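Local coordinates for protein monovalent Na+/H+ antiporter subunit D (Dietzia sp. DQ12-45-1b, PDB 7D3U) that forms one membrane subunit of the Mrp complex, a multisubunit bacterial antiporter that exchanges sodium ions for protons across the cell membrane, at residues 30-35 with 108-113; 221-226 with 277-282; 249-254 with 306-311. All blocks are in the same frame, centred on the assembly; numbering follows the deposited sequence.

Contact 1: residues 30-35 with 108-113; sequences LILTVL and FYPPLV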
loop_
_atom_site.group_PDB
_atom_site.type_symbol
_atom_site.label_atom_id
_atom_site.label_comp_id
_atom_site.label_asym_id
_atom_site.label_seq_id
_atom_site.Cartn_x
_atom_site.Cartn_y
_atom_site.Cartn_z
ATOM N N LEU A 30 -3.249 30.346 7.649
ATOM C CA LEU A 30 -4.439 30.369 6.805
ATOM C C LEU A 30 -4.660 29.024 6.128
ATOM O O LEU A 30 -5.795 28.535 6.058
ATOM C CB LEU A 30 -4.316 31.491 5.772
ATOM C CG LEU A 30 -5.482 31.813 4.831
ATOM C CD1 LEU A 30 -5.520 30.904 3.610
ATOM C CD2 LEU A 30 -6.797 31.751 5.586
ATOM N N ILE A 31 -3.591 28.403 5.627
ATOM C CA ILE A 31 -3.770 27.134 4.932
ATOM C C ILE A 31 -4.093 26.019 5.913
ATOM O O ILE A 31 -4.863 25.111 5.587
ATOM C CB ILE A 31 -2.540 26.794 4.073
ATOM C CG1 ILE A 31 -1.320 26.511 4.944
ATOM C CG2 ILE A 31 -2.251 27.919 3.123
ATOM C CD1 ILE A 31 -0.106 26.082 4.158
ATOM N N LEU A 32 -3.547 26.063 7.129
ATOM C CA LEU A 32 -3.901 25.046 8.107
ATOM C C LEU A 32 -5.306 25.248 8.652
ATOM O O LEU A 32 -5.908 24.293 9.150
ATOM C CB LEU A 32 -2.888 25.026 9.247
ATOM C CG LEU A 32 -1.559 24.362 8.894
ATOM C CD1 LEU A 32 -0.661 24.312 10.108
ATOM C CD2 LEU A 32 -1.792 22.970 8.339
ATOM N N THR A 33 -5.841 26.466 8.574
ATOM C CA THR A 33 -7.252 26.662 8.883
ATOM C C THR A 33 -8.131 26.119 7.763
ATOM O O THR A 33 -9.098 25.391 8.014
ATOM C CB THR A 33 -7.534 28.145 9.121
ATOM O OG1 THR A 33 -7.141 28.500 10.452
ATOM C CG2 THR A 33 -9.011 28.442 8.942
ATOM N N VAL A 34 -7.792 26.450 6.514
ATOM C CA VAL A 34 -8.639 26.076 5.385
ATOM C C VAL A 34 -8.622 24.568 5.169
ATOM O O VAL A 34 -9.652 23.966 4.841
ATOM C CB VAL A 34 -8.199 26.841 4.123
ATOM C CG1 VAL A 34 -8.800 26.220 2.875
ATOM C CG2 VAL A 34 -8.595 28.301 4.232
ATOM N N LEU A 35 -7.465 23.929 5.356
ATOM C CA LEU A 35 -7.371 22.485 5.176
ATOM C C LEU A 35 -8.289 21.753 6.141
ATOM O O LEU A 35 -9.031 20.847 5.745
ATOM C CB LEU A 35 -5.924 22.031 5.363
ATOM C CG LEU A 35 -5.708 20.557 5.705
ATOM C CD1 LEU A 35 -5.962 19.686 4.493
ATOM C CD2 LEU A 35 -4.310 20.326 6.246
ATOM N N PHE A 108 3.499 22.690 0.680
ATOM C CA PHE A 108 2.600 21.878 -0.139
ATOM C C PHE A 108 2.096 20.636 0.590
ATOM O O PHE A 108 1.734 19.646 -0.044
ATOM C CB PHE A 108 3.267 21.472 -1.456
ATOM C CG PHE A 108 3.905 22.610 -2.192
ATOM C CD1 PHE A 108 3.308 23.856 -2.227
ATOM C CD2 PHE A 108 5.111 22.435 -2.843
ATOM C CE1 PHE A 108 3.899 24.900 -2.901
ATOM C CE2 PHE A 108 5.704 23.475 -3.518
ATOM C CZ PHE A 108 5.099 24.710 -3.545
ATOM N N TYR A 109 2.064 20.653 1.917
ATOM C CA TYR A 109 1.442 19.517 2.587
ATOM C C TYR A 109 -0.079 19.660 2.602
ATOM O O TYR A 109 -0.775 18.689 2.279
ATOM C CB TYR A 109 1.983 19.328 4.006
ATOM C CG TYR A 109 1.470 18.075 4.684
ATOM C CD1 TYR A 109 0.281 18.083 5.401
ATOM C CD2 TYR A 109 2.174 16.883 4.603
ATOM C CE1 TYR A 109 -0.187 16.946 6.022
ATOM C CE2 TYR A 109 1.711 15.740 5.218
ATOM C CZ TYR A 109 0.532 15.777 5.925
ATOM O OH TYR A 109 0.069 14.637 6.539
ATOM N N PRO A 110 -0.644 20.810 2.973
ATOM C CA PRO A 110 -2.104 20.958 2.912
ATOM C C PRO A 110 -2.652 20.758 1.507
ATOM O O PRO A 110 -3.695 20.107 1.351
ATOM C CB PRO A 110 -2.335 22.391 3.413
ATOM C CG PRO A 110 -1.217 22.615 4.338
ATOM C CD PRO A 110 -0.038 21.946 3.696
ATOM N N PRO A 111 -2.013 21.295 0.455
ATOM C CA PRO A 111 -2.543 21.018 -0.891
ATOM C C PRO A 111 -2.492 19.553 -1.274
ATOM O O PRO A 111 -3.453 19.040 -1.858
ATOM C CB PRO A 111 -1.649 21.867 -1.801
ATOM C CG PRO A 111 -1.157 22.940 -0.943
ATOM C CD PRO A 111 -0.937 22.300 0.383
ATOM N N LEU A 112 -1.399 18.857 -0.958
ATOM C CA LEU A 112 -1.265 17.472 -1.397
ATOM C C LEU A 112 -2.256 16.563 -0.681
ATOM O O LEU A 112 -2.788 15.626 -1.285
ATOM C CB LEU A 112 0.167 16.988 -1.184
ATOM C CG LEU A 112 1.189 17.496 -2.200
ATOM C CD1 LEU A 112 2.558 16.913 -1.913
ATOM C CD2 LEU A 112 0.751 17.171 -3.614
ATOM N N VAL A 113 -2.522 16.824 0.599
ATOM C CA VAL A 113 -3.519 16.035 1.314
ATOM C C VAL A 113 -4.896 16.236 0.696
ATOM O O VAL A 113 -5.666 15.282 0.533
ATOM C CB VAL A 113 -3.510 16.391 2.812
ATOM C CG1 VAL A 113 -4.720 15.802 3.506
ATOM C CG2 VAL A 113 -2.244 15.883 3.457
#
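The contact has no flat group at its centre; the puckered ring of Pro110 takes that place, presenting its outer carbons CB, CG and CD to three side chains of segment 30-35. Ile31 meets the outer corner, its CD1 lying 3.6 Å from Pro110 CG. The chain of Ile31 crosses the ring obliquely; CG1 takes the crowded position between the backbone N and the carbonyl carbon (chi1 67°), and the rest of the chain is extended. Leu32 reaches the same corner through one branch, with CD2 4.1 Å from Pro110 CG. Leu35 comes in nearly at a right angle on the CB side of the ring, CG anti to its own backbone N, so that Leu35 CD2 is 4.0 Å from Pro110 CB. Its other methyl, CD1, lies beside Pro110 O and also meets Val113 CG1 at 4.2 Å, one turn further along the helix.

No hydrogen bond crosses the interface, and every side chain that carries it is buried. Pro110 and Pro111 both sit in the first turn of their helix, just after the N-cap position of Phe108, where a missing backbone N-H costs no helical bond. The fit is one of parallel transmembrane helices, with the two short axes 9.9 Å apart and 21° from parallel. The backbones come nearest where Leu35 CA and Pro110 CA are 5.9 Å apart.

Helix 9-23 covers Ile31 and both prolines through Leu21. Helix 80-101 closes another flank, its Val99 touching Leu32 and its Thr91 touching Val113. Leu112 packs on helix 129-146 and on Leu758 of the neighbouring subunit A, placing helix 109-125 between this helical cluster and the next subunit.

Contact 2: residues 221-226 with 277-282; sequences AAVVPV and VVFSAT. With LMT (dodecyl-beta-D-maltoside), chain M; LMT (dodecyl-beta-D-maltoside), chain O.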
loop_
_atom_site.group_PDB
_atom_site.type_symbol
_atom_site.label_atom_id
_atom_site.label_comp_id
_atom_site.label_asym_id
_atom_site.label_seq_id
_atom_site.Cartn_x
_atom_site.Cartn_y
_atom_site.Cartn_z
ATOM N N ALA A 221 -3.363 -3.636 -3.875
ATOM C CA ALA A 221 -3.825 -4.028 -2.553
ATOM C C ALA A 221 -2.836 -4.915 -1.811
ATOM O O ALA A 221 -3.057 -5.203 -0.631
ATOM C CB ALA A 221 -5.171 -4.749 -2.658
ATOM N N ALA A 222 -1.762 -5.352 -2.470
ATOM C CA ALA A 222 -0.706 -6.149 -1.848
ATOM C C ALA A 222 -1.243 -7.481 -1.317
ATOM O O ALA A 222 -1.226 -7.756 -0.117
ATOM C CB ALA A 222 0.001 -5.358 -0.744
ATOM N N VAL A 223 -1.727 -8.306 -2.242
ATOM C CA VAL A 223 -2.079 -9.690 -1.938
ATOM C C VAL A 223 -0.794 -10.509 -1.910
ATOM O O VAL A 223 0.280 -9.994 -2.236
ATOM C CB VAL A 223 -3.091 -10.248 -2.951
ATOM C CG1 VAL A 223 -4.354 -9.411 -2.935
ATOM C CG2 VAL A 223 -2.487 -10.247 -4.332
ATOM N N VAL A 224 -0.888 -11.783 -1.510
ATOM C CA VAL A 224 0.317 -12.528 -1.127
ATOM C C VAL A 224 1.370 -12.726 -2.212
ATOM O O VAL A 224 2.563 -12.801 -1.870
ATOM C CB VAL A 224 -0.070 -13.899 -0.531
ATOM C CG1 VAL A 224 -0.886 -14.741 -1.486
ATOM C CG2 VAL A 224 1.180 -14.647 -0.122
ATOM N N PRO A 225 1.036 -12.826 -3.508
ATOM C CA PRO A 225 2.111 -13.098 -4.473
ATOM C C PRO A 225 2.864 -11.807 -4.734
ATOM O O PRO A 225 4.070 -11.853 -5.003
ATOM C CB PRO A 225 1.391 -13.600 -5.732
ATOM C CG PRO A 225 0.011 -13.939 -5.294
ATOM C CD PRO A 225 -0.272 -12.994 -4.184
ATOM N N VAL A 226 2.197 -10.663 -4.647
ATOM C CA VAL A 226 2.835 -9.361 -4.811
ATOM C C VAL A 226 2.544 -8.561 -3.546
ATOM O O VAL A 226 1.561 -7.824 -3.450
ATOM C CB VAL A 226 2.353 -8.641 -6.072
ATOM C CG1 VAL A 226 2.953 -9.301 -7.283
ATOM C CG2 VAL A 226 0.838 -8.716 -6.187
ATOM N N VAL A 277 -8.179 -19.193 -2.018
ATOM C CA VAL A 277 -6.797 -19.654 -1.907
ATOM C C VAL A 277 -5.849 -18.476 -1.737
ATOM O O VAL A 277 -5.041 -18.437 -0.800
ATOM C CB VAL A 277 -6.414 -20.505 -3.129
ATOM C CG1 VAL A 277 -4.913 -20.707 -3.177
ATOM C CG2 VAL A 277 -7.130 -21.838 -3.091
ATOM N N VAL A 278 -5.928 -17.499 -2.645
ATOM C CA VAL A 278 -4.980 -16.392 -2.633
ATOM C C VAL A 278 -5.121 -15.574 -1.357
ATOM O O VAL A 278 -4.122 -15.177 -0.747
ATOM C CB VAL A 278 -5.162 -15.525 -3.889
ATOM C CG1 VAL A 278 -4.425 -14.209 -3.742
ATOM C CG2 VAL A 278 -4.676 -16.270 -5.114
ATOM N N PHE A 279 -6.351 -15.333 -0.908
ATOM C CA PHE A 279 -6.533 -14.474 0.252
ATOM C C PHE A 279 -6.220 -15.194 1.557
ATOM O O PHE A 279 -5.751 -14.557 2.506
ATOM C CB PHE A 279 -7.952 -13.910 0.257
ATOM C CG PHE A 279 -8.289 -13.132 -0.984
ATOM C CD1 PHE A 279 -7.300 -12.469 -1.689
ATOM C CD2 PHE A 279 -9.588 -13.068 -1.451
ATOM C CE1 PHE A 279 -7.600 -11.759 -2.831
ATOM C CE2 PHE A 279 -9.894 -12.358 -2.594
ATOM C CZ PHE A 279 -8.898 -11.703 -3.282
ATOM N N SER A 280 -6.428 -16.511 1.628
ATOM C CA SER A 280 -5.965 -17.245 2.800
ATOM C C SER A 280 -4.443 -17.292 2.844
ATOM O O SER A 280 -3.839 -17.125 3.913
ATOM C CB SER A 280 -6.550 -18.656 2.802
ATOM O OG SER A 280 -6.665 -19.162 1.485
ATOM N N ALA A 281 -3.804 -17.504 1.691
ATOM C CA ALA A 281 -2.352 -17.417 1.637
ATOM C C ALA A 281 -1.867 -16.035 2.045
ATOM O O ALA A 281 -0.813 -15.910 2.672
ATOM C CB ALA A 281 -1.854 -17.769 0.238
ATOM N N THR A 282 -2.623 -14.990 1.708
ATOM C CA THR A 282 -2.264 -13.646 2.150
ATOM C C THR A 282 -2.360 -13.526 3.663
ATOM O O THR A 282 -1.414 -13.080 4.322
ATOM C CB THR A 282 -3.158 -12.610 1.474
ATOM O OG1 THR A 282 -3.122 -12.800 0.057
ATOM C CG2 THR A 282 -2.672 -11.213 1.796
HETATM C C1 LMT M . -5.297 -24.113 -13.754
HETATM C C2 LMT M . -5.339 -23.103 -12.647
HETATM C C3 LMT M . -4.362 -21.979 -12.735
HETATM C C4 LMT M . -4.432 -21.224 -11.434
HETATM C C5 LMT M . -3.630 -19.972 -11.519
HETATM C C6 LMT M . -3.580 -19.249 -10.217
HETATM C C7 LMT M . -2.936 -17.912 -10.414
HETATM C C8 LMT M . -3.102 -17.102 -9.178
HETATM C C9 LMT M . -2.901 -15.641 -9.397
HETATM C C10 LMT M . -2.838 -14.973 -8.054
HETATM C C11 LMT M . -3.185 -13.524 -8.167
HETATM C C12 LMT M . -2.962 -12.786 -6.893
HETATM C C1B LMT O . -10.105 -26.630 -9.174
HETATM C C2B LMT O . -10.583 -27.546 -10.309
HETATM C C3B LMT O . -9.690 -28.791 -10.373
HETATM C C4B LMT O . -8.238 -28.395 -10.728
HETATM C C5B LMT O . -7.861 -27.098 -9.973
HETATM C C6B LMT O . -7.634 -25.939 -10.947
HETATM O O1B LMT O . -10.801 -27.013 -8.038
HETATM O O2B LMT O . -11.878 -27.889 -10.025
HETATM O O3B LMT O . -10.198 -29.738 -11.225
HETATM O "O4'" LMT O . -7.366 -29.396 -10.361
HETATM O O5B LMT O . -8.733 -26.742 -8.906
HETATM O O6B LMT O . -6.792 -25.018 -10.386
HETATM C "C1'" LMT O . -12.467 -25.700 -4.531
HETATM C "C2'" LMT O . -13.397 -25.578 -5.754
HETATM C "C3'" LMT O . -12.803 -26.318 -6.988
HETATM C "C4'" LMT O . -11.307 -26.015 -7.191
HETATM C "C5'" LMT O . -10.649 -26.199 -5.806
HETATM C "C6'" LMT O . -9.146 -26.103 -5.794
HETATM O "O1'" LMT O . -12.882 -24.867 -3.534
HETATM O "O2'" LMT O . -14.596 -26.163 -5.434
HETATM O "O3'" LMT O . -13.495 -25.999 -8.120
HETATM O "O5'" LMT O . -11.174 -25.274 -4.904
HETATM O "O6'" LMT O . -8.795 -25.847 -4.496
HETATM C C1 LMT O . -12.459 -25.242 -2.244
HETATM C C2 LMT O . -11.321 -24.319 -1.927
HETATM C C3 LMT O . -10.445 -24.708 -0.784
HETATM C C4 LMT O . -9.218 -23.841 -0.848
HETATM C C5 LMT O . -8.447 -23.940 0.422
HETATM C C6 LMT O . -7.262 -23.032 0.437
HETATM C C7 LMT O . -6.701 -22.964 1.825
HETATM C C8 LMT O . -5.299 -22.469 1.764
HETATM C C9 LMT O . -4.559 -22.603 3.054
HETATM C C10 LMT O . -3.383 -21.669 3.004
HETATM C C11 LMT O . -2.412 -22.058 1.938
HETATM C C12 LMT O . -1.092 -21.389 2.127
#
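Val224 N donates a hydrogen bond to Thr282 OG1 (2.9 Å), tying the break of a discontinuous transmembrane helix to helix 272-292. Such broken helices are a hallmark of the antiporter-like subunits of Mrp complexes and complex I. The bond is bent, 136° at the hydrogen. Round it, Val224 CG1 lies 3.6 Å from Ala281 CB and also reaches Val278, while Val224 CB packs against the threonine. Val223 turns its CG1 to the edge of the Phe279 ring, 4.0 Å from CE1.

Two features position these groups. Helix 204-221 ends in a Schellman motif at Ala222, whose positive phi turns the chain out of the helix and brings Val223 and Val224 to the neighbouring helix. Thr282 places OG1 beside its own backbone N, anti to the carbonyl carbon (chi1 -53°), from where it donates back to its own helix.

Further out, the alkyl tail of a bound dodecyl maltoside ends between Val223 and Pro225, its C12 3.6 Å from Pro225 CG. Val573 and Val576 of subunit A pack on Val226 and Pro225, and Leu312 of helix 296-316 on Val223 and Phe279. At the centre, Val278 O accepts from both Thr282 N and Thr282 OG1, the hydroxyl oxygen lying 2.7 Å away and above the carbonyl plane.

Contact 3: residues 249-254 with 306-311; sequences HTKIAI and SQIGYI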
loop_
_atom_site.group_PDB
_atom_site.type_symbol
_atom_site.label_atom_id
_atom_site.label_comp_id
_atom_site.label_asym_id
_atom_site.label_seq_id
_atom_site.Cartn_x
_atom_site.Cartn_y
_atom_site.Cartn_z
ATOM N N HIS A 249 -5.014 3.906 0.032
ATOM C CA HIS A 249 -4.649 3.332 -1.262
ATOM C C HIS A 249 -5.064 1.871 -1.366
ATOM O O HIS A 249 -5.864 1.495 -2.236
ATOM C CB HIS A 249 -3.144 3.482 -1.489
ATOM C CG HIS A 249 -2.671 4.901 -1.489
ATOM N ND1 HIS A 249 -2.991 5.793 -2.488
ATOM C CD2 HIS A 249 -1.903 5.583 -0.609
ATOM C CE1 HIS A 249 -2.442 6.964 -2.226
ATOM N NE2 HIS A 249 -1.776 6.862 -1.091
ATOM N N THR A 250 -4.517 1.026 -0.491
ATOM C CA THR A 250 -4.890 -0.383 -0.495
ATOM C C THR A 250 -6.389 -0.551 -0.308
ATOM O O THR A 250 -6.997 -1.454 -0.888
ATOM C CB THR A 250 -4.128 -1.131 0.595
ATOM O OG1 THR A 250 -4.429 -0.549 1.870
ATOM C CG2 THR A 250 -2.637 -1.049 0.349
ATOM N N LYS A 251 -7.012 0.339 0.461
ATOM C CA LYS A 251 -8.441 0.210 0.710
ATOM C C LYS A 251 -9.272 0.675 -0.479
ATOM O O LYS A 251 -10.356 0.133 -0.718
ATOM C CB LYS A 251 -8.821 0.979 1.972
ATOM C CG LYS A 251 -8.621 0.183 3.255
ATOM C CD LYS A 251 -7.151 -0.045 3.562
ATOM C CE LYS A 251 -6.964 -1.178 4.546
ATOM N NZ LYS A 251 -5.525 -1.469 4.780
ATOM N N ILE A 252 -8.784 1.652 -1.248
ATOM C CA ILE A 252 -9.443 1.975 -2.511
ATOM C C ILE A 252 -9.340 0.794 -3.466
ATOM O O ILE A 252 -10.289 0.478 -4.192
ATOM C CB ILE A 252 -8.852 3.257 -3.124
ATOM C CG1 ILE A 252 -9.313 4.489 -2.348
ATOM C CG2 ILE A 252 -9.250 3.390 -4.580
ATOM C CD1 ILE A 252 -10.728 4.407 -1.857
ATOM N N ALA A 253 -8.197 0.105 -3.460
ATOM C CA ALA A 253 -8.076 -1.102 -4.274
ATOM C C ALA A 253 -9.046 -2.184 -3.808
ATOM O O ALA A 253 -9.616 -2.912 -4.630
ATOM C CB ALA A 253 -6.639 -1.616 -4.238
ATOM N N ILE A 254 -9.246 -2.305 -2.495
ATOM C CA ILE A 254 -10.199 -3.283 -1.969
ATOM C C ILE A 254 -11.610 -2.949 -2.431
ATOM O O ILE A 254 -12.363 -3.823 -2.880
ATOM C CB ILE A 254 -10.127 -3.348 -0.434
ATOM C CG1 ILE A 254 -8.732 -3.746 0.036
ATOM C CG2 ILE A 254 -11.154 -4.321 0.098
ATOM C CD1 ILE A 254 -8.178 -4.939 -0.661
ATOM N N SER A 306 -1.720 -8.815 5.906
ATOM C CA SER A 306 -2.542 -9.915 6.406
ATOM C C SER A 306 -3.998 -9.496 6.567
ATOM O O SER A 306 -4.912 -10.260 6.241
ATOM C CB SER A 306 -1.985 -10.428 7.732
ATOM O OG SER A 306 -2.473 -9.660 8.816
ATOM N N GLN A 307 -4.241 -8.282 7.056
ATOM C CA GLN A 307 -5.616 -7.819 7.195
ATOM C C GLN A 307 -6.250 -7.530 5.840
ATOM O O GLN A 307 -7.473 -7.629 5.701
ATOM C CB GLN A 307 -5.676 -6.584 8.088
ATOM C CG GLN A 307 -5.114 -6.800 9.480
ATOM C CD GLN A 307 -5.847 -7.876 10.248
ATOM O OE1 GLN A 307 -5.278 -8.915 10.580
ATOM N NE2 GLN A 307 -7.114 -7.629 10.549
ATOM N N ILE A 308 -5.451 -7.164 4.837
ATOM C CA ILE A 308 -5.975 -7.044 3.482
ATOM C C ILE A 308 -6.417 -8.406 2.974
ATOM O O ILE A 308 -7.464 -8.539 2.331
ATOM C CB ILE A 308 -4.924 -6.406 2.556
ATOM C CG1 ILE A 308 -4.898 -4.892 2.748
ATOM C CG2 ILE A 308 -5.212 -6.749 1.110
ATOM C CD1 ILE A 308 -6.242 -4.243 2.586
ATOM N N GLY A 309 -5.626 -9.439 3.259
ATOM C CA GLY A 309 -6.071 -10.791 2.963
ATOM C C GLY A 309 -7.341 -11.151 3.709
ATOM O O GLY A 309 -8.190 -11.884 3.196
ATOM N N TYR A 310 -7.479 -10.648 4.936
ATOM C CA TYR A 310 -8.700 -10.870 5.709
ATOM C C TYR A 310 -9.909 -10.244 5.025
ATOM O O TYR A 310 -10.954 -10.884 4.877
ATOM C CB TYR A 310 -8.543 -10.290 7.114
ATOM C CG TYR A 310 -8.220 -11.294 8.190
ATOM C CD1 TYR A 310 -9.227 -11.974 8.854
ATOM C CD2 TYR A 310 -6.909 -11.540 8.561
ATOM C CE1 TYR A 310 -8.937 -12.882 9.843
ATOM C CE2 TYR A 310 -6.610 -12.445 9.550
ATOM C CZ TYR A 310 -7.626 -13.113 10.187
ATOM O OH TYR A 310 -7.326 -14.020 11.175
ATOM N N ILE A 311 -9.784 -8.980 4.620
ATOM C CA ILE A 311 -10.917 -8.255 4.050
ATOM C C ILE A 311 -11.345 -8.884 2.733
ATOM O O ILE A 311 -12.522 -9.203 2.530
ATOM C CB ILE A 311 -10.566 -6.769 3.866
ATOM C CG1 ILE A 311 -10.204 -6.136 5.204
ATOM C CG2 ILE A 311 -11.724 -6.037 3.237
ATOM C CD1 ILE A 311 -9.537 -4.802 5.062
#
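Lys251 sets CG beside its backbone N, anti to the carbonyl carbon, and then bends at chi2 (69°) before running out extended, so that its ammonium end swings back alongside Thr250 and in front of helix 296-316. Ile308 also has CG1 beside its backbone N, and its chi2 of -54° points CD1 at that lysine tail. The setting is a pair of near-parallel transmembrane helices in an antiporter-like membrane domain, their short axes 11.1 Å apart and 19° from parallel.

Ile308 CD1 is the hub. It lies 3.7 Å from Lys251 CE and 3.6 Å from Ile254 CG1, crossing both chains obliquely. Lys251 NZ is also beside this methyl, yet it has polar partners close by in the chain: it donates to Thr250 OG1 at 3.2 Å and to Ser246 O, in the short break before the helix. A buried amine among so much hydrocarbon is likely to be easier to deprotonate than one in water. In related antiporter-like subunits, buried lysines near the middle of the membrane are thought to belong to the proton path, and Lys251 is consistent with such a role. An alanine here would remove the amine and would probably leave Thr250 OG1 and Ser246 O without this donor and Ile308 CD1 without one of its aliphatic neighbours.

Leu330 and His333 of helix 320-350 touch Lys251 from outside the pair. Further along, Ile254 and Ile311 cross at about a right angle, CG2 of Ile254 meeting CG2 of Ile311 at 3.6 Å.

In the fold
All three contacts are buried, but contact 3 is the most central, about 8 Å from the centre of the chain, against about 17 Å for contact 2 and 20 Å for contact 1. Contacts 2 and 3 touch: Ala221 O packs on Ile308 CG2, and Thr282 CG2 on Gly309 CA. Their segments alternate along the chain. Contact 1 closes earlier in the sequence and lies on the other side of the chain's centre from contact 2. Contacts 1 and 3 each pair two near-parallel helices; contact 1 is wholly apolar, whereas contact 3 holds a buried lysine. Contact 2 joins a helix break to a helix, adds a hydrogen bond and packs against two detergent tails; contact 1 also has one nearby, at Leu32.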